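Local structure of pheromone cOB1/lipoprotein, YaeC family (Enterococcus faecalis, 4EF1) at residues L6-S11 and E17-V22; K23-K28 and V221-S226; E34-T39 and G51-N56; I120-D123 and T128-E131; N203-R208 and E215-L220. The protein probably binds methionine as a membrane-attached solute-binding lipoprotein, and its precursor is also linked to the peptide pheromone cOB1. All coordinates share one frame; numbering follows the deposited sequence. Where two conformers were deposited one is given.

Interaction 1: residues L6-S11 and E17-V22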
# COMPACT_ATOMS: atom_id res chain seq x y z
N LEU A 6 16.83 13.70 9.62
CA LEU A 6 16.46 12.51 8.83
C LEU A 6 15.26 12.92 8.00
O LEU A 6 14.18 13.23 8.54
CB LEU A 6 16.16 11.29 9.70
CG LEU A 6 15.88 9.96 8.94
CD1 LEU A 6 17.08 9.47 8.16
CD2 LEU A 6 15.42 8.89 9.91
N LYS A 7 15.46 13.00 6.69
CA LYS A 7 14.40 13.42 5.77
C LYS A 7 13.69 12.21 5.20
O LYS A 7 14.33 11.43 4.47
CB LYS A 7 14.95 14.27 4.63
CG LYS A 7 15.18 15.73 4.97
CD LYS A 7 15.67 16.52 3.76
CE LYS A 7 15.80 18.00 4.09
NZ LYS A 7 16.90 18.66 3.34
N VAL A 8 12.39 12.06 5.48
CA VAL A 8 11.62 10.89 5.00
C VAL A 8 10.50 11.30 4.02
O VAL A 8 9.70 12.22 4.30
CB VAL A 8 11.08 10.06 6.16
CG1 VAL A 8 10.50 8.77 5.64
CG2 VAL A 8 12.19 9.76 7.20
N GLY A 9 10.44 10.67 2.85
CA GLY A 9 9.36 10.94 1.88
C GLY A 9 8.24 9.96 2.15
O GLY A 9 8.51 8.78 2.46
N ALA A 10 6.99 10.43 2.04
CA ALA A 10 5.84 9.59 2.43
C ALA A 10 4.56 9.94 1.69
O ALA A 10 4.40 11.07 1.28
CB ALA A 10 5.60 9.72 3.91
N SER A 11 3.61 8.98 1.64
CA SER A 11 2.29 9.22 1.15
C SER A 11 1.62 10.10 2.22
O SER A 11 2.01 9.98 3.39
CB SER A 11 1.51 7.94 0.98
OG SER A 11 2.05 7.06 -0.03
N GLU A 17 1.24 11.40 8.22
CA GLU A 17 0.60 11.69 9.54
C GLU A 17 1.25 10.84 10.69
O GLU A 17 1.44 11.34 11.81
CB GLU A 17 -0.92 11.53 9.44
CG GLU A 17 -1.59 12.57 8.55
CD GLU A 17 -3.10 12.61 8.69
OE1 GLU A 17 -3.71 11.74 9.35
OE2 GLU A 17 -3.70 13.54 8.14
N ILE A 18 1.68 9.63 10.36
CA ILE A 18 2.39 8.76 11.33
C ILE A 18 3.73 9.39 11.67
O ILE A 18 4.06 9.57 12.85
CB ILE A 18 2.58 7.32 10.78
CG1 ILE A 18 1.22 6.59 10.81
CG2 ILE A 18 3.58 6.52 11.60
CD1 ILE A 18 1.22 5.21 10.15
N LEU A 19 4.47 9.80 10.62
CA LEU A 19 5.76 10.49 10.76
C LEU A 19 5.65 11.78 11.60
O LEU A 19 6.42 11.99 12.57
CB LEU A 19 6.40 10.72 9.40
CG LEU A 19 6.81 9.44 8.66
CD1 LEU A 19 7.28 9.75 7.27
CD2 LEU A 19 7.88 8.64 9.43
N GLU A 20 4.70 12.64 11.27
CA GLU A 20 4.50 13.85 12.07
C GLU A 20 4.29 13.48 13.54
O GLU A 20 4.86 14.12 14.43
CB GLU A 20 3.30 14.70 11.58
CG GLU A 20 3.48 15.38 10.22
CD GLU A 20 4.60 16.41 10.15
OE1 GLU A 20 4.91 17.07 11.16
OE2 GLU A 20 5.22 16.54 9.05
N HIS A 21 3.44 12.48 13.79
CA HIS A 21 3.12 12.05 15.14
C HIS A 21 4.32 11.63 15.96
O HIS A 21 4.38 11.89 17.16
CB HIS A 21 2.03 10.96 15.13
CG HIS A 21 1.73 10.38 16.49
ND1 HIS A 21 1.01 11.03 17.40
CD2 HIS A 21 2.13 9.19 17.08
CE1 HIS A 21 0.94 10.30 18.54
NE2 HIS A 21 1.61 9.17 18.34
N VAL A 22 5.28 10.94 15.35
CA VAL A 22 6.46 10.46 16.08
C VAL A 22 7.63 11.49 16.18
O VAL A 22 8.64 11.21 16.84
CB VAL A 22 6.96 9.09 15.50
CG1 VAL A 22 5.84 8.02 15.56
CG2 VAL A 22 7.49 9.22 14.09
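Val-8 N is hydrogen-bonded to Glu-34 O, a backbone bond that ties strand 4-10 to strand 31-37. The side chain of Val-8 points from this strand toward Leu-19 of helix 12-28. No hydrogen bond links 6-11 with 17-22, and the contact is wholly apolar. One methyl group does most of the work. Leu-19 CD1 comes down over the strand and touches two side chains on the same face. Val-8 CG1 lies 3.7 Å from Leu-19 CD1. The same methyl, Leu-19 CD1, is 3.8 Å from Ala-10 CB. Val-8 and Ala-10 are two residues apart and so share a face, as the alternation of a beta strand requires. The side chains of Val-8 and Leu-19 cross at about a right angle, and the leucine methyl meets Val-8 CG1, with CB just behind. Leu-19 has CG opposite its carbonyl carbon (chi1 -65°) and is extended beyond it, which carries CD1 down to the strand. In Val-8, CG1 stands opposite the backbone N (chi1 -171°) and is the branch turned to the helix. CG2 faces Leu-220 of helix 215-225. All three touching residues are buried. The strand and helix are the first two elements of a beta-alpha-beta unit that strand 31-37 completes. Leu-19 also touches Val-35 of that strand and Tyr-57 of strand 55-60, so this one leucine reaches three neighbouring strands of the sheet.

Interaction 2: residues K23-K28 and V221-S226; sequences KPLLEK and VKVLRS
Val-223 overlaps the end of Leu-26 with its whole isopropyl group. Leu-26 CD2 is 3.5 Å from Val-223 CG1 and 3.6 Å from Val-223 CB. Val-223 CG2 is little further from the same methyl, so Leu-26 CD2 is seated against the fork of the valine. Leu-26 leaves its helix without aiming at the partner segment, and its outer methyl then makes the contact. Leu-25 does the reverse. It starts toward the partner and touches near its base, with Leu-25 CB 3.8 Å from Val-223 CG1. Val-223 CG1 therefore meets two successive residues of 23-28. This branch stands opposite the backbone N of Val-223 (chi1 164°), which turns it to the other helix. Both leucines run at a slant to the valine. The two segments belong to helices 12-28 and 215-225, which pack side by side on one face of the larger sheet. That sheet forms one lobe of what the family identifies as a type 2 periplasmic-binding-protein fold. Helix 12-28 is kinked at Pro-24, just before the touching leucines. In the partner segment, Val-223 O receives the hydroxyl of Ser-226, with Ser-226 OG 2.7 Å from that oxygen. The donor lies in the carbonyl plane, on a lone pair, and Ser-226 N binds the same oxygen, Val-223 O, at 3.0 Å. Ser-226 is the N-cap of helix 227-236. Leu-25 extends from the contact onto Glu-228 and Val-229 of that helix, while Leu-26 reaches Val-31.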
# COMPACT_ATOMS: atom_id res chain seq x y z
N LYS A 23 7.51 12.67 15.55
CA LYS A 23 8.63 13.67 15.64
C LYS A 23 9.11 13.95 17.08
O LYS A 23 10.29 13.92 17.33
CB LYS A 23 8.30 15.00 14.97
CG LYS A 23 8.27 14.96 13.46
CD LYS A 23 8.07 16.36 12.91
CE LYS A 23 8.00 16.39 11.41
NZ LYS A 23 7.72 17.75 10.96
N PRO A 24 8.19 14.19 18.02
CA PRO A 24 8.67 14.43 19.41
C PRO A 24 9.42 13.23 20.03
O PRO A 24 10.37 13.43 20.79
CB PRO A 24 7.39 14.75 20.19
CG PRO A 24 6.36 15.07 19.16
CD PRO A 24 6.73 14.32 17.91
N LEU A 25 9.02 12.01 19.68
CA LEU A 25 9.73 10.79 20.14
C LEU A 25 11.13 10.68 19.54
O LEU A 25 12.08 10.37 20.24
CB LEU A 25 8.90 9.52 19.83
CG LEU A 25 7.66 9.32 20.68
CD1 LEU A 25 6.62 8.44 19.97
CD2 LEU A 25 8.11 8.75 22.02
N LEU A 26 11.24 10.93 18.24
CA LEU A 26 12.54 10.94 17.58
C LEU A 26 13.42 12.05 18.10
O LEU A 26 14.63 11.87 18.16
CB LEU A 26 12.43 11.03 16.05
CG LEU A 26 12.41 9.71 15.31
CD1 LEU A 26 13.77 9.06 15.40
CD2 LEU A 26 11.36 8.79 15.91
N GLU A 27 12.83 13.19 18.45
CA GLU A 27 13.59 14.33 19.00
C GLU A 27 14.27 13.90 20.33
O GLU A 27 15.43 14.21 20.55
CB GLU A 27 12.70 15.57 19.15
CG GLU A 27 13.43 16.83 19.60
CD GLU A 27 13.61 16.96 21.12
OE1 GLU A 27 12.73 16.49 21.88
OE2 GLU A 27 14.62 17.55 21.57
N LYS A 28 13.57 13.13 21.14
CA LYS A 28 14.14 12.57 22.36
C LYS A 28 15.28 11.60 22.11
O LYS A 28 16.09 11.41 22.99
CB LYS A 28 13.06 11.90 23.22
CG LYS A 28 12.02 12.92 23.71
CD LYS A 28 12.50 13.66 24.94
CE LYS A 28 11.45 14.65 25.45
NZ LYS A 28 11.78 15.17 26.82
N VAL A 221 12.69 3.22 12.79
CA VAL A 221 11.95 1.96 12.70
C VAL A 221 11.48 1.46 14.07
O VAL A 221 10.37 0.97 14.18
CB VAL A 221 12.76 0.85 11.95
CG1 VAL A 221 12.03 -0.50 11.99
CG2 VAL A 221 13.02 1.28 10.52
N LYS A 222 12.34 1.56 15.09
CA LYS A 222 12.00 1.07 16.41
C LYS A 222 10.86 1.92 16.98
O LYS A 222 9.94 1.36 17.58
CB LYS A 222 13.19 1.11 17.37
CG LYS A 222 12.88 0.49 18.76
CD LYS A 222 14.07 0.60 19.68
CE LYS A 222 13.85 -0.05 21.02
NZ LYS A 222 15.06 -0.03 21.88
N VAL A 223 10.93 3.25 16.80
CA VAL A 223 9.89 4.17 17.36
C VAL A 223 8.57 3.89 16.64
O VAL A 223 7.51 3.72 17.30
CB VAL A 223 10.31 5.64 17.25
CG1 VAL A 223 9.11 6.55 17.46
CG2 VAL A 223 11.44 5.94 18.21
N LEU A 224 8.62 3.72 15.33
CA LEU A 224 7.43 3.38 14.55
C LEU A 224 6.76 2.05 14.93
O LEU A 224 5.54 1.92 14.79
CB LEU A 224 7.73 3.41 13.05
CG LEU A 224 7.96 4.75 12.40
CD1 LEU A 224 8.44 4.51 10.97
CD2 LEU A 224 6.68 5.61 12.47
N ARG A 225 7.54 1.09 15.42
CA ARG A 225 7.01 -0.20 15.91
C ARG A 225 6.73 -0.23 17.40
O ARG A 225 6.19 -1.24 17.92
CB ARG A 225 8.00 -1.32 15.58
CG ARG A 225 8.17 -1.54 14.10
CD ARG A 225 9.30 -2.52 13.88
NE ARG A 225 9.32 -3.06 12.54
CZ ARG A 225 10.32 -3.78 12.02
NH1 ARG A 225 11.44 -4.04 12.72
NH2 ARG A 225 10.22 -4.26 10.79
N SER A 226 7.06 0.83 18.15
CA SER A 226 6.87 0.80 19.61
C SER A 226 5.38 0.70 19.95
O SER A 226 4.56 1.21 19.19
CB SER A 226 7.46 2.03 20.29
OG SER A 226 6.79 3.21 19.86

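Interaction 3: residues E34-T39 and G51-N56; sequences EVTTYT and GDIDAN
Tyr-38 and Ile-53 point at each other from opposite directions. The tyrosine reaches out from the end of strand 31-37, and the isoleucine comes from the turn before strand 55-60. They meet at the phenol end. Tyr-38 OH is 3.6 Å from Ile-53 CG2, a van der Waals contact. The other branch of the isoleucine lies obliquely to the ring, with Ile-53 CD1 4.1 Å from Tyr-38 CE2. Ile-53 holds CG1 between its backbone N and carbonyl carbon (chi1 60°). That position lets CG2 and CD1 both face the tyrosine. Thr-36 approaches Ile-53 at a slant and more loosely, with Thr-36 CB 4.1 Å from Ile-53 CG2. The isoleucine is buried, and Ala-47 of helix 43-50 touches both it and Tyr-38. The polar part of the contact runs through a water. That water is 2.8 Å from Thr-36 OG1, and it donates a hydrogen bond to Asp-52 O over 2.9 Å. It bridges a strand side chain to the turn backbone where no direct hydrogen bond forms. This turn follows directly on helix 43-50. Val-35 alternates to the other face, where helix 12-28 lies. Strand 31-37, helix 43-50 and strand 55-60 form a beta-alpha-beta crossover between parallel strands. Strand 4-10 lies between those two strands. Such crossovers are characteristic of the alpha/beta lobes of periplasmic binding proteins.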
# COMPACT_ATOMS: atom_id res chain seq x y z
N GLU A 34 12.14 15.03 9.40
CA GLU A 34 11.54 15.96 8.44
C GLU A 34 10.83 15.14 7.37
O GLU A 34 11.32 14.10 6.95
CB GLU A 34 12.60 16.88 7.84
CG GLU A 34 13.25 17.78 8.89
CD GLU A 34 14.30 18.75 8.32
OE1 GLU A 34 14.58 18.70 7.10
OE2 GLU A 34 14.85 19.53 9.13
N VAL A 35 9.65 15.59 6.98
CA VAL A 35 8.77 14.82 6.12
C VAL A 35 8.50 15.57 4.81
O VAL A 35 8.21 16.77 4.84
CB VAL A 35 7.44 14.54 6.81
CG1 VAL A 35 6.52 13.72 5.92
CG2 VAL A 35 7.67 13.83 8.12
N THR A 36 8.60 14.86 3.69
CA THR A 36 8.23 15.41 2.35
C THR A 36 7.10 14.51 1.88
O THR A 36 7.25 13.31 1.97
CB THR A 36 9.41 15.36 1.38
OG1 THR A 36 10.45 16.20 1.89
CG2 THR A 36 9.02 15.89 -0.02
N THR A 37 5.97 15.10 1.47
CA THR A 37 4.79 14.34 1.04
C THR A 37 4.80 14.20 -0.50
O THR A 37 5.13 15.16 -1.20
CB THR A 37 3.49 15.03 1.56
OG1 THR A 37 3.44 14.91 2.99
CG2 THR A 37 2.23 14.42 0.95
N TYR A 38 4.47 13.02 -0.99
CA TYR A 38 4.37 12.67 -2.41
C TYR A 38 2.99 12.05 -2.67
O TYR A 38 2.48 11.29 -1.85
CB TYR A 38 5.43 11.63 -2.83
CG TYR A 38 6.83 12.14 -2.71
CD1 TYR A 38 7.42 12.83 -3.75
CD2 TYR A 38 7.57 11.97 -1.53
CE1 TYR A 38 8.70 13.36 -3.63
CE2 TYR A 38 8.86 12.49 -1.41
CZ TYR A 38 9.42 13.18 -2.46
OH TYR A 38 10.68 13.71 -2.37
N THR A 39 2.39 12.41 -3.80
CA THR A 39 1.04 11.98 -4.17
C THR A 39 1.03 10.77 -5.12
O THR A 39 -0.04 10.33 -5.50
CB THR A 39 0.32 13.17 -4.85
OG1 THR A 39 1.03 13.56 -6.03
CG2 THR A 39 0.26 14.38 -3.91
N GLY A 51 18.67 11.66 -3.63
CA GLY A 51 19.06 12.28 -2.38
C GLY A 51 18.16 13.42 -1.92
O GLY A 51 18.50 14.09 -0.94
N ASP A 52 17.06 13.71 -2.63
CA ASP A 52 16.08 14.72 -2.12
C ASP A 52 15.56 14.33 -0.74
O ASP A 52 15.22 15.20 0.07
CB ASP A 52 14.91 14.90 -3.09
CG ASP A 52 15.28 15.57 -4.37
OD1 ASP A 52 16.35 16.21 -4.48
OD2 ASP A 52 14.44 15.44 -5.28
N ILE A 53 15.52 13.01 -0.48
CA ILE A 53 15.15 12.43 0.81
C ILE A 53 16.20 11.34 1.21
O ILE A 53 16.88 10.77 0.36
CB ILE A 53 13.70 11.86 0.77
CG1 ILE A 53 13.57 10.76 -0.30
CG2 ILE A 53 12.70 13.00 0.47
CD1 ILE A 53 12.17 10.23 -0.58
N ASP A 54 16.30 11.06 2.50
CA ASP A 54 17.21 10.04 3.04
C ASP A 54 16.54 8.65 3.15
O ASP A 54 17.23 7.62 3.18
CB ASP A 54 17.65 10.43 4.44
CG ASP A 54 18.29 11.81 4.49
OD1 ASP A 54 19.03 12.15 3.55
OD2 ASP A 54 18.03 12.54 5.47
N ALA A 55 15.21 8.64 3.19
CA ALA A 55 14.44 7.39 3.32
C ALA A 55 13.06 7.62 2.71
O ALA A 55 12.64 8.79 2.50
CB ALA A 55 14.28 7.02 4.79
N ASN A 56 12.36 6.55 2.42
CA ASN A 56 10.95 6.68 2.07
C ASN A 56 10.08 5.67 2.82
O ASN A 56 10.56 4.66 3.38
CB ASN A 56 10.70 6.81 0.55
CG ASN A 56 10.98 5.54 -0.23
OD1 ASN A 56 10.67 4.40 0.21
ND2 ASN A 56 11.52 5.72 -1.43
O HOH W 1 12.74 16.61 0.32

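Interaction 4: residues I120-D123 and T128-E131; sequences ILED and TLKE
The last turn of helix 114-123 meets a small two-stranded antiparallel sheet here, with Glu-122 laid against strand 127-129. The chain turns back quickly between the two segments, and the CA atoms of Glu-122 and Thr-128 are 5.7 Å apart. Glu-122 is the single residue of 120-123 that touches the strand. Its CG stands opposite the backbone N (chi1 -176°) and the chain stays extended beyond, so the carboxylate is carried out to the strand backbone. Glu-122 OE2 lies 4.0 Å from Thr-128 CA. The same oxygen, Glu-122 OE2, is also 4.0 Å from Leu-129 N, too far for a hydrogen bond. Leu-129 N is buried by the contact and has no partner in the model. Both carboxylate oxygens of Glu-122 are satisfied elsewhere. Glu-122 OE1 passes 4.4 Å from Leu-129 CG. This is a loose contact without apolar interlocking. The carboxylate has its strong partner outside the two segments, as Glu-122 OE1 forms a salt bridge with Arg-135 NH1. Leu-129 also touches Arg-135, so the arginine is shared by both sides of the contact. Thr-128 turns its side chain away from the helix, and its OG1 is hydrogen-bonded to Lys-145 N. Backbone bonds to Asp-144 and Lys-145 join Thr-128 to strand 143-146. On the inner side of the helix, Ile-120 and Leu-121 pack on Leu-88 of strand 87-89, leaving Glu-122 and the two-stranded sheet toward the surface of this lobe.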
# COMPACT_ATOMS: atom_id res chain seq x y z
N ILE A 120 -8.88 -11.52 -3.44
CA ILE A 120 -10.21 -11.07 -2.95
C ILE A 120 -11.34 -11.86 -3.71
O ILE A 120 -12.20 -12.45 -3.10
CB ILE A 120 -10.40 -9.56 -3.08
CG1 ILE A 120 -9.52 -8.82 -2.06
CG2 ILE A 120 -11.90 -9.17 -2.96
CD1 ILE A 120 -9.38 -7.34 -2.34
N LEU A 121 -11.25 -11.90 -5.04
CA LEU A 121 -12.25 -12.57 -5.85
C LEU A 121 -12.26 -14.12 -5.61
O LEU A 121 -13.34 -14.73 -5.58
CB LEU A 121 -12.08 -12.22 -7.34
CG LEU A 121 -12.30 -10.73 -7.65
CD1 LEU A 121 -11.83 -10.40 -9.06
CD2 LEU A 121 -13.74 -10.27 -7.37
N GLU A 122 -11.07 -14.71 -5.40
CA GLU A 122 -10.96 -16.12 -5.00
C GLU A 122 -11.63 -16.38 -3.63
O GLU A 122 -12.42 -17.33 -3.49
CB GLU A 122 -9.48 -16.59 -4.97
CG GLU A 122 -9.30 -18.06 -4.65
CD GLU A 122 -8.01 -18.67 -5.19
OE1 GLU A 122 -6.95 -18.09 -4.99
OE2 GLU A 122 -8.04 -19.78 -5.74
N ASP A 123 -11.33 -15.54 -2.62
CA ASP A 123 -11.95 -15.69 -1.29
C ASP A 123 -13.47 -15.63 -1.39
O ASP A 123 -14.16 -16.38 -0.71
CB ASP A 123 -11.51 -14.60 -0.31
CG ASP A 123 -10.04 -14.66 0.03
OD1 ASP A 123 -9.38 -15.71 -0.19
OD2 ASP A 123 -9.56 -13.62 0.51
N THR A 128 -11.03 -18.85 -9.71
CA THR A 128 -9.94 -19.71 -9.27
C THR A 128 -8.73 -19.41 -10.18
O THR A 128 -8.92 -18.87 -11.27
CB THR A 128 -10.31 -21.19 -9.33
OG1 THR A 128 -10.45 -21.60 -10.70
CG2 THR A 128 -11.57 -21.45 -8.53
N LEU A 129 -7.53 -19.72 -9.73
CA LEU A 129 -6.30 -19.55 -10.54
C LEU A 129 -5.91 -20.91 -11.07
O LEU A 129 -6.25 -21.94 -10.48
CB LEU A 129 -5.18 -18.92 -9.70
CG LEU A 129 -5.57 -17.57 -9.11
CD1 LEU A 129 -4.42 -16.84 -8.39
CD2 LEU A 129 -6.15 -16.67 -10.20
N LYS A 130 -5.24 -20.94 -12.23
CA LYS A 130 -4.86 -22.21 -12.86
C LYS A 130 -3.94 -23.03 -11.96
O LYS A 130 -3.20 -22.47 -11.16
CB LYS A 130 -4.13 -21.99 -14.20
CG LYS A 130 -4.99 -21.52 -15.35
CD LYS A 130 -4.15 -21.09 -16.55
CE LYS A 130 -4.97 -20.31 -17.55
NZ LYS A 130 -4.11 -19.62 -18.54
N GLU A 131 -4.04 -24.35 -12.11
CA GLU A 131 -3.14 -25.33 -11.48
C GLU A 131 -1.71 -25.03 -11.90
O GLU A 131 -1.42 -24.89 -13.10
CB GLU A 131 -3.46 -26.76 -11.95
CG GLU A 131 -4.44 -27.53 -11.09
CD GLU A 131 -3.77 -28.22 -9.91
OE1 GLU A 131 -3.29 -27.51 -9.00
OE2 GLU A 131 -3.75 -29.47 -9.88

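Interaction 5: residues N203-R208 and E215-L220. With MSE (selenomethionine), chain C.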
# COMPACT_ATOMS: atom_id res chain seq x y z
N ASN A 203 3.94 -2.26 4.43
CA ASN A 203 4.60 -1.06 3.94
C ASN A 203 5.90 -0.88 4.72
O ASN A 203 5.91 -1.01 5.96
CB ASN A 203 3.71 0.16 4.08
CG ASN A 203 2.64 0.24 3.00
OD1 ASN A 203 2.23 1.33 2.57
ND2 ASN A 203 2.17 -0.94 2.55
N ILE A 204 6.97 -0.51 4.01
CA ILE A 204 8.31 -0.48 4.59
C ILE A 204 8.97 0.89 4.60
O ILE A 204 8.54 1.85 3.92
CB ILE A 204 9.28 -1.44 3.82
CG1 ILE A 204 9.57 -0.95 2.38
CG2 ILE A 204 8.83 -2.88 3.83
CD1 ILE A 204 10.53 -1.84 1.63
N ILE A 205 10.05 0.96 5.37
CA ILE A 205 10.99 2.08 5.28
C ILE A 205 12.05 1.57 4.32
O ILE A 205 12.62 0.54 4.56
CB ILE A 205 11.66 2.43 6.60
CG1 ILE A 205 10.61 2.86 7.63
CG2 ILE A 205 12.71 3.52 6.40
CD1 ILE A 205 9.86 4.12 7.24
N ALA A 206 12.34 2.35 3.28
CA ALA A 206 13.39 1.98 2.30
C ALA A 206 14.47 3.06 2.33
O ALA A 206 14.15 4.20 2.47
CB ALA A 206 12.79 1.84 0.91
N VAL A 207 15.72 2.67 2.15
CA VAL A 207 16.87 3.59 2.11
C VAL A 207 17.82 3.15 1.03
O VAL A 207 17.69 2.04 0.52
CB VAL A 207 17.63 3.65 3.49
CG1 VAL A 207 16.70 4.21 4.58
CG2 VAL A 207 18.23 2.29 3.90
N ARG A 208 18.81 4.00 0.69
CA ARG A 208 19.85 3.62 -0.26
C ARG A 208 20.74 2.60 0.44
O ARG A 208 20.91 2.63 1.68
CB ARG A 208 20.68 4.84 -0.71
CG ARG A 208 19.92 5.85 -1.58
CD ARG A 208 20.81 6.97 -2.14
NE ARG A 208 21.42 7.76 -1.08
CZ ARG A 208 20.80 8.68 -0.33
NH1 ARG A 208 19.56 9.04 -0.55
NH2 ARG A 208 21.48 9.31 0.61
N GLU A 215 22.15 4.29 11.87
CA GLU A 215 21.60 4.18 13.23
C GLU A 215 20.32 4.98 13.38
O GLU A 215 19.40 4.57 14.12
CB GLU A 215 22.62 4.69 14.26
CG GLU A 215 22.21 4.57 15.73
CD GLU A 215 23.08 5.42 16.66
OE1 GLU A 215 23.60 6.48 16.24
OE2 GLU A 215 23.22 5.04 17.85
N ASN A 216 20.25 6.12 12.71
CA ASN A 216 19.06 6.98 12.82
C ASN A 216 17.84 6.39 12.15
O ASN A 216 16.71 6.56 12.62
CB ASN A 216 19.32 8.40 12.34
CG ASN A 216 20.20 9.19 13.32
OD1 ASN A 216 20.35 8.83 14.49
ND2 ASN A 216 20.76 10.29 12.84
N VAL A 217 18.07 5.68 11.04
CA VAL A 217 17.00 4.94 10.38
C VAL A 217 16.46 3.86 11.33
O VAL A 217 15.25 3.66 11.40
CB VAL A 217 17.47 4.32 9.04
CG1 VAL A 217 16.42 3.38 8.48
CG2 VAL A 217 17.69 5.46 8.04
N LYS A 218 17.38 3.17 12.02
CA LYS A 218 17.01 2.12 12.97
C LYS A 218 16.21 2.71 14.14
O LYS A 218 15.25 2.11 14.58
CB LYS A 218 18.23 1.32 13.42
CG LYS A 218 18.78 0.48 12.26
CD LYS A 218 19.81 -0.58 12.60
CE LYS A 218 21.12 -0.06 13.15
NZ LYS A 218 22.17 -1.11 13.07
N LYS A 219 16.58 3.88 14.61
CA LYS A 219 15.84 4.55 15.70
C LYS A 219 14.40 4.81 15.26
O LYS A 219 13.46 4.59 16.03
CB LYS A 219 16.53 5.88 16.09
CG LYS A 219 17.73 5.72 17.01
CD LYS A 219 18.44 7.05 17.19
CE LYS A 219 19.70 6.86 17.98
NZ LYS A 219 20.24 8.21 18.24
N LEU A 220 14.25 5.28 14.02
CA LEU A 220 12.95 5.53 13.42
C LEU A 220 12.12 4.29 13.33
O LEU A 220 10.98 4.31 13.73
CB LEU A 220 13.06 6.14 12.02
CG LEU A 220 11.75 6.38 11.24
CD1 LEU A 220 10.78 7.30 11.97
CD2 LEU A 220 12.17 6.96 9.91
N MSE C . 0.09 2.05 0.79
CA MSE C . -0.05 1.11 -0.40
C MSE C . -0.64 -0.25 -0.01
O MSE C . -0.22 -0.83 1.01
OXT MSE C . -1.47 -0.82 -0.76
CB MSE C . 1.26 0.94 -1.16
CG MSE C . 1.17 0.15 -2.47
SE MSE C . 2.92 -0.23 -3.16
CE MSE C . 3.49 1.60 -3.68
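Val-207 and Val-217 form the tight part of this contact. Val-207 CG1 lies 3.8 Å from Val-217 CG2 and 4.0 Å from Val-217 CG1, so one strand methyl meets both branches of the helix valine. The two side chains run antiparallel, one alongside the other. Val-207 has CG1 opposite its carbonyl carbon (chi1 -63°), which sets that branch against the helix. Ile-205, two residues back on the same strand face, packs more loosely, with its CG2 4.3 Å from Val-217 CG1. Leu-220 comes no nearer than 4.5 Å and rests instead on Leu-6 and Val-8. Glu-215 and Lys-218 lie on the solvent side of the helix. The other end of the strand has a different task. Asn-203 grips the bound selenomethionine twice. The ligand amino N donates to Asn-203 OD1 over 2.9 Å. Asn-203 ND2 donates to the ligand carboxylate O over 2.8 Å, at 160°. His-15 NE2 also bonds OD1 and helps to fix the amide. Glu-84, Asn-176 and Arg-116 hold the same ligand. Such a grip on the amino and carboxylate groups is characteristic of amino-acid-binding proteins of the periplasmic-binding-protein class.

Overall arrangement
Interactions 1, 3 and 5 share the large sheet of one lobe, and interaction 2 joins two helices packed on it. Interactions 1 and 3 are closest, with centres 8 Å apart, and Lys-7 O accepts from Asp-54 N at 2.8 Å. Asn-56 O and Ala-206 N, 2.9 Å apart, probably join interaction 3 to interaction 5 by a hydrogen bond. Interactions 1 and 2 use successive parts of helix 12-28, and interactions 5 and 2 successive parts of helix 215-225. Interaction 4 stands apart, its centre 35 to 40 Å from the others. Asn-203 of interaction 5 binds the selenomethionine directly. The side chains of Ala-10 and Tyr-38 are each about 10 Å from the bound selenomethionine.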